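Local coordinates for protein nucleoporin NUP159 (Saccharomyces cerevisiae, PDB 1XIP) that forms part of the nuclear pore complex and, through its N-terminal beta-propeller domain, tethers the helicase Dbp5 to the pore for mRNA export, at residues 40-50 and 338-346. Numbering follows the deposited sequence.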
ATOM      1  N   LEU A  40      -5.337   1.447  -4.436  1.00 18.75           N
ATOM      2  CA  LEU A  40      -4.946   0.578  -5.532  1.00 18.00           C
ATOM      3  C   LEU A  40      -3.724  -0.196  -5.138  1.00 17.69           C
ATOM      4  O   LEU A  40      -2.809   0.365  -4.544  1.00 17.60           O
ATOM      5  CB  LEU A  40      -4.666   1.379  -6.797  1.00 17.87           C
ATOM      6  CG  LEU A  40      -5.608   2.465  -7.307  1.00 17.40           C
ATOM      7  CD1 LEU A  40      -4.918   3.200  -8.466  1.00 17.87           C
ATOM      8  CD2 LEU A  40      -6.855   1.855  -7.793  1.00 17.17           C
ATOM      9  N   GLN A  41      -3.711  -1.485  -5.471  1.00 16.91           N
ATOM     10  CA  GLN A  41      -2.582  -2.348  -5.185  1.00 16.69           C
ATOM     11  C   GLN A  41      -2.307  -3.170  -6.405  1.00 16.89           C
ATOM     12  O   GLN A  41      -2.564  -4.389  -6.435  1.00 17.07           O
ATOM     13  CB  GLN A  41      -2.892  -3.228  -4.007  1.00 16.99           C
ATOM     14  CG  GLN A  41      -2.836  -2.452  -2.714  1.00 18.95           C
ATOM     15  CD  GLN A  41      -3.281  -3.259  -1.541  1.00 19.28           C
ATOM     16  OE1 GLN A  41      -2.451  -3.821  -0.821  1.00 17.68           O
ATOM     17  NE2 GLN A  41      -4.603  -3.320  -1.323  1.00 21.53           N
ATOM     18  N   ASN A  42      -1.792  -2.492  -7.428  1.00 16.23           N
ATOM     19  CA  ASN A  42      -1.828  -3.008  -8.771  1.00 15.65           C
ATOM     20  C   ASN A  42      -0.498  -3.615  -9.242  1.00 15.68           C
ATOM     21  O   ASN A  42      -0.214  -3.665 -10.459  1.00 15.50           O
ATOM     22  CB  ASN A  42      -2.297  -1.906  -9.705  1.00 15.77           C
ATOM     23  CG  ASN A  42      -3.788  -1.668  -9.615  1.00 16.09           C
ATOM     24  OD1 ASN A  42      -4.438  -2.032  -8.641  1.00 17.14           O
ATOM     25  ND2 ASN A  42      -4.335  -1.049 -10.632  1.00 17.73           N
ATOM     26  N   LEU A  43       0.307  -4.083  -8.283  1.00 14.88           N
ATOM     27  CA  LEU A  43       1.544  -4.783  -8.595  1.00 14.37           C
ATOM     28  C   LEU A  43       1.874  -5.754  -7.490  1.00 14.83           C
ATOM     29  O   LEU A  43       1.863  -5.389  -6.310  1.00 15.07           O
ATOM     30  CB  LEU A  43       2.700  -3.792  -8.766  1.00 13.64           C
ATOM     31  CG  LEU A  43       4.082  -4.426  -8.833  1.00 12.43           C
ATOM     32  CD1 LEU A  43       4.377  -4.858 -10.272  1.00 14.15           C
ATOM     33  CD2 LEU A  43       5.136  -3.490  -8.344  1.00 10.00           C
ATOM     34  N   ASP A  44       2.194  -6.980  -7.871  1.00 15.33           N
ATOM     35  CA  ASP A  44       2.646  -7.992  -6.922  1.00 16.13           C
ATOM     36  C   ASP A  44       3.770  -8.808  -7.538  1.00 16.37           C
ATOM     37  O   ASP A  44       3.894  -8.883  -8.751  1.00 16.48           O
ATOM     38  CB  ASP A  44       1.507  -8.914  -6.505  1.00 16.31           C
ATOM     39  CG  ASP A  44       1.820  -9.707  -5.228  1.00 17.85           C
ATOM     40  OD1 ASP A  44       2.770  -9.329  -4.498  1.00 18.94           O
ATOM     41  OD2 ASP A  44       1.149 -10.709  -4.860  1.00 19.54           O
ATOM     42  N   ILE A  45       4.599  -9.396  -6.684  1.00 16.55           N
ATOM     43  CA  ILE A  45       5.736 -10.172  -7.129  1.00 16.89           C
ATOM     44  C   ILE A  45       5.749 -11.459  -6.345  1.00 17.29           C
ATOM     45  O   ILE A  45       5.489 -11.470  -5.157  1.00 17.90           O
ATOM     46  CB  ILE A  45       7.042  -9.399  -6.889  1.00 16.89           C
ATOM     47  CG1 ILE A  45       7.160  -8.242  -7.885  1.00 16.76           C
ATOM     48  CG2 ILE A  45       8.245 -10.354  -6.930  1.00 16.36           C
ATOM     49  CD1 ILE A  45       8.392  -7.353  -7.680  1.00 17.61           C
ATOM     50  N   SER A  46       6.010 -12.552  -7.025  1.00 17.82           N
ATOM     51  CA  SER A  46       6.201 -13.814  -6.357  1.00 18.74           C
ATOM     52  C   SER A  46       7.634 -14.234  -6.610  1.00 19.43           C
ATOM     53  O   SER A  46       8.024 -14.542  -7.742  1.00 19.46           O
ATOM     54  CB  SER A  46       5.251 -14.844  -6.921  1.00 18.74           C
ATOM     55  OG  SER A  46       5.820 -16.114  -6.840  1.00 20.32           O
ATOM     56  N   ASN A  47       8.419 -14.217  -5.551  1.00 20.23           N
ATOM     57  CA  ASN A  47       9.814 -14.596  -5.624  1.00 20.84           C
ATOM     58  C   ASN A  47      10.035 -16.099  -5.819  1.00 21.35           C
ATOM     59  O   ASN A  47      11.085 -16.507  -6.334  1.00 21.47           O
ATOM     60  CB  ASN A  47      10.545 -14.108  -4.373  1.00 20.98           C
ATOM     61  CG  ASN A  47      10.747 -12.610  -4.373  1.00 21.05           C
ATOM     62  OD1 ASN A  47      11.550 -12.084  -5.135  1.00 20.99           O
ATOM     63  ND2 ASN A  47      10.016 -11.916  -3.523  1.00 22.10           N
ATOM     64  N   SER A  48       9.057 -16.917  -5.404  1.00 21.59           N
ATOM     65  CA  SER A  48       9.169 -18.374  -5.520  1.00 21.76           C
ATOM     66  C   SER A  48       8.898 -18.812  -6.932  1.00 21.91           C
ATOM     67  O   SER A  48       9.545 -19.720  -7.444  1.00 22.95           O
ATOM     68  CB  SER A  48       8.178 -19.080  -4.586  1.00 22.09           C
ATOM     69  OG  SER A  48       6.841 -18.878  -5.024  1.00 22.27           O
ATOM     70  N   LYS A  49       7.910 -18.193  -7.559  1.00 21.73           N
ATOM     71  CA  LYS A  49       7.570 -18.520  -8.936  1.00 21.34           C
ATOM     72  C   LYS A  49       8.403 -17.715  -9.934  1.00 20.73           C
ATOM     73  O   LYS A  49       8.440 -18.042 -11.117  1.00 20.99           O
ATOM     74  CB  LYS A  49       6.088 -18.267  -9.173  1.00 21.09           C
ATOM     75  CG  LYS A  49       5.227 -19.383  -8.757  1.00 22.73           C
ATOM     76  CD  LYS A  49       3.777 -18.979  -8.805  1.00 26.86           C
ATOM     77  CE  LYS A  49       2.932 -19.966  -8.045  1.00 29.22           C
ATOM     78  NZ  LYS A  49       2.791 -19.449  -6.659  1.00 33.56           N
ATOM     79  N   SER A  50       9.055 -16.660  -9.449  1.00 20.10           N
ATOM     80  CA  SER A  50       9.728 -15.676 -10.298  1.00 19.83           C
ATOM     81  C   SER A  50       8.760 -15.026 -11.310  1.00 19.43           C
ATOM     82  O   SER A  50       9.008 -15.045 -12.517  1.00 20.74           O
ATOM     83  CB  SER A  50      10.935 -16.299 -11.011  1.00 19.83           C
ATOM     84  OG  SER A  50      11.987 -15.353 -11.141  1.00 21.39           O
ATOM     85  N   ILE A 338       0.788   3.203  -7.772  1.00 17.74           N
ATOM     86  CA  ILE A 338      -0.474   2.476  -7.776  1.00 17.46           C
ATOM     87  C   ILE A 338      -0.229   1.018  -7.344  1.00 18.14           C
ATOM     88  O   ILE A 338      -1.180   0.251  -7.148  1.00 18.78           O
ATOM     89  CB  ILE A 338      -1.153   2.546  -9.161  1.00 17.42           C
ATOM     90  CG1 ILE A 338      -0.360   1.732 -10.190  1.00 16.35           C
ATOM     91  CG2 ILE A 338      -1.318   3.997  -9.623  1.00 15.63           C
ATOM     92  CD1 ILE A 338      -1.037   1.619 -11.517  1.00 14.95           C
ATOM     93  N   GLY A 339       1.052   0.656  -7.196  1.00 17.75           N
ATOM     94  CA  GLY A 339       1.465  -0.620  -6.634  1.00 17.19           C
ATOM     95  C   GLY A 339       2.940  -0.603  -6.238  1.00 17.33           C
ATOM     96  O   GLY A 339       3.739   0.193  -6.795  1.00 16.73           O
ATOM     97  N   VAL A 340       3.302  -1.466  -5.274  1.00 17.05           N
ATOM     98  CA  VAL A 340       4.666  -1.556  -4.734  1.00 16.81           C
ATOM     99  C   VAL A 340       4.942  -3.019  -4.423  1.00 17.87           C
ATOM    100  O   VAL A 340       4.076  -3.718  -3.962  1.00 19.04           O
ATOM    101  CB  VAL A 340       4.818  -0.705  -3.432  1.00 16.65           C
ATOM    102  CG1 VAL A 340       6.220  -0.733  -2.910  1.00 15.53           C
ATOM    103  CG2 VAL A 340       4.399   0.727  -3.642  1.00 15.60           C
ATOM    104  N   ALA A 341       6.138  -3.508  -4.680  1.00 19.14           N
ATOM    105  CA  ALA A 341       6.419  -4.919  -4.396  1.00 19.96           C
ATOM    106  C   ALA A 341       7.916  -5.171  -4.214  1.00 20.56           C
ATOM    107  O   ALA A 341       8.727  -4.318  -4.574  1.00 21.29           O
ATOM    108  CB  ALA A 341       5.844  -5.810  -5.487  1.00 19.75           C
ATOM    109  N   VAL A 342       8.275  -6.324  -3.647  1.00 21.07           N
ATOM    110  CA  VAL A 342       9.677  -6.611  -3.321  1.00 22.20           C
ATOM    111  C   VAL A 342      10.242  -7.816  -4.043  1.00 22.71           C
ATOM    112  O   VAL A 342       9.665  -8.901  -4.030  1.00 22.32           O
ATOM    113  CB  VAL A 342       9.905  -6.794  -1.785  1.00 22.69           C
ATOM    114  CG1 VAL A 342      11.374  -6.846  -1.464  1.00 21.33           C
ATOM    115  CG2 VAL A 342       9.250  -5.641  -1.014  1.00 22.96           C
ATOM    116  N   ASP A 343      11.403  -7.600  -4.645  1.00 23.96           N
ATOM    117  CA  ASP A 343      12.101  -8.595  -5.431  1.00 25.26           C
ATOM    118  C   ASP A 343      13.416  -8.941  -4.737  1.00 26.57           C
ATOM    119  O   ASP A 343      14.226  -8.080  -4.430  1.00 26.48           O
ATOM    120  CB  ASP A 343      12.315  -8.056  -6.846  1.00 25.02           C
ATOM    121  CG  ASP A 343      13.321  -8.863  -7.674  1.00 24.71           C
ATOM    122  OD1 ASP A 343      13.607 -10.044  -7.389  1.00 24.78           O
ATOM    123  OD2 ASP A 343      13.864  -8.375  -8.672  1.00 24.99           O
ATOM    124  N   VAL A 344      13.599 -10.229  -4.513  1.00 28.56           N
ATOM    125  CA  VAL A 344      14.669 -10.770  -3.702  1.00 30.40           C
ATOM    126  C   VAL A 344      15.486 -11.803  -4.500  1.00 31.57           C
ATOM    127  O   VAL A 344      16.569 -12.177  -4.088  1.00 32.33           O
ATOM    128  CB  VAL A 344      14.044 -11.407  -2.416  1.00 30.18           C
ATOM    129  CG1 VAL A 344      14.769 -12.663  -1.973  1.00 30.77           C
ATOM    130  CG2 VAL A 344      13.989 -10.388  -1.297  1.00 30.94           C
ATOM    131  N   VAL A 345      14.979 -12.230  -5.659  1.00 33.09           N
ATOM    132  CA  VAL A 345      15.528 -13.418  -6.342  1.00 34.44           C
ATOM    133  C   VAL A 345      16.253 -13.224  -7.686  1.00 35.02           C
ATOM    134  O   VAL A 345      17.038 -14.097  -8.082  1.00 35.27           O
ATOM    135  CB  VAL A 345      14.459 -14.539  -6.521  1.00 34.74           C
ATOM    136  CG1 VAL A 345      14.093 -15.162  -5.164  1.00 35.18           C
ATOM    137  CG2 VAL A 345      13.220 -14.018  -7.281  1.00 34.62           C
ATOM    138  N   THR A 346      15.990 -12.112  -8.387  1.00 35.69           N
ATOM    139  CA  THR A 346      16.639 -11.843  -9.696  1.00 35.95           C
ATOM    140  C   THR A 346      18.158 -11.602  -9.564  1.00 36.13           C
ATOM    141  O   THR A 346      18.647 -11.319  -8.466  1.00 36.20           O
ATOM    142  CB  THR A 346      15.944 -10.660 -10.477  1.00 35.81           C
ATOM    143  OG1 THR A 346      16.007  -9.450  -9.708  1.00 35.65           O
ATOM    144  CG2 THR A 346      14.476 -10.902 -10.619  1.00 35.57           C
TER
HETATM  145  O   HOH W   1       0.965  -2.992  -4.646  1.00 18.74           O
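Asn47 turns its carboxamide across to the backbone of 342-344 and is held there by two hydrogen bonds. Its ND2 donates to Val342 O (3.1 Å), while its OD1 accepts from Val344 N at 2.8 Å in a nearly straight bond. That second donor stands above the carbonyl plane, 37° out of it, and so misses a lone-pair direction. Bound through both ends, the amide has its flip state fixed. With CG anti to the carbonyl carbon (chi1 -73°), the amide is carried toward this backbone; CB rests against Val345 CG1 and CG2, and Val345 CG2 also reaches Asn47 OD1 (3.3 Å). Just beside this, Asp343 OD1 takes the backbone N of Val345 in an Asx turn, shaping the chain that carries the Val344 donor.

Strands 43-46 and 339-343 run nearly parallel, 13° between their short axes, yet they meet through side chains and water. Ala341 CB rests against both Leu43 and Ile45: Leu43 CD2 touches it at 3.7 Å, and Ile45 CG1 and CD1 meet it from a direction roughly at right angles to that. Ile45 CG2, anti to the backbone N, lies instead against Val342 O. A water accepts from Val340 N and donates to Leu43 O, bridging the two backbones. At the far end Asn42 N donates directly to Ile338 O (2.8 Å), and the Leu40 and Ile338 side chains cross at a slant, Leu40 CD1 resting on Ile338 CB and CG2.

Ile338 and Gly339 form a classic bulge opposite Leu369. Strands 43-46 and 337-343 are each outermost in a separate four-stranded antiparallel sheet, and their near-parallel contact joins two neighbouring propeller blades, consistent with both being inner strands; strand 279-284 packs on Val340 and Val342, strand 90-96 receives Asp44, and helix 65-73 touches Ser50 and Asp343.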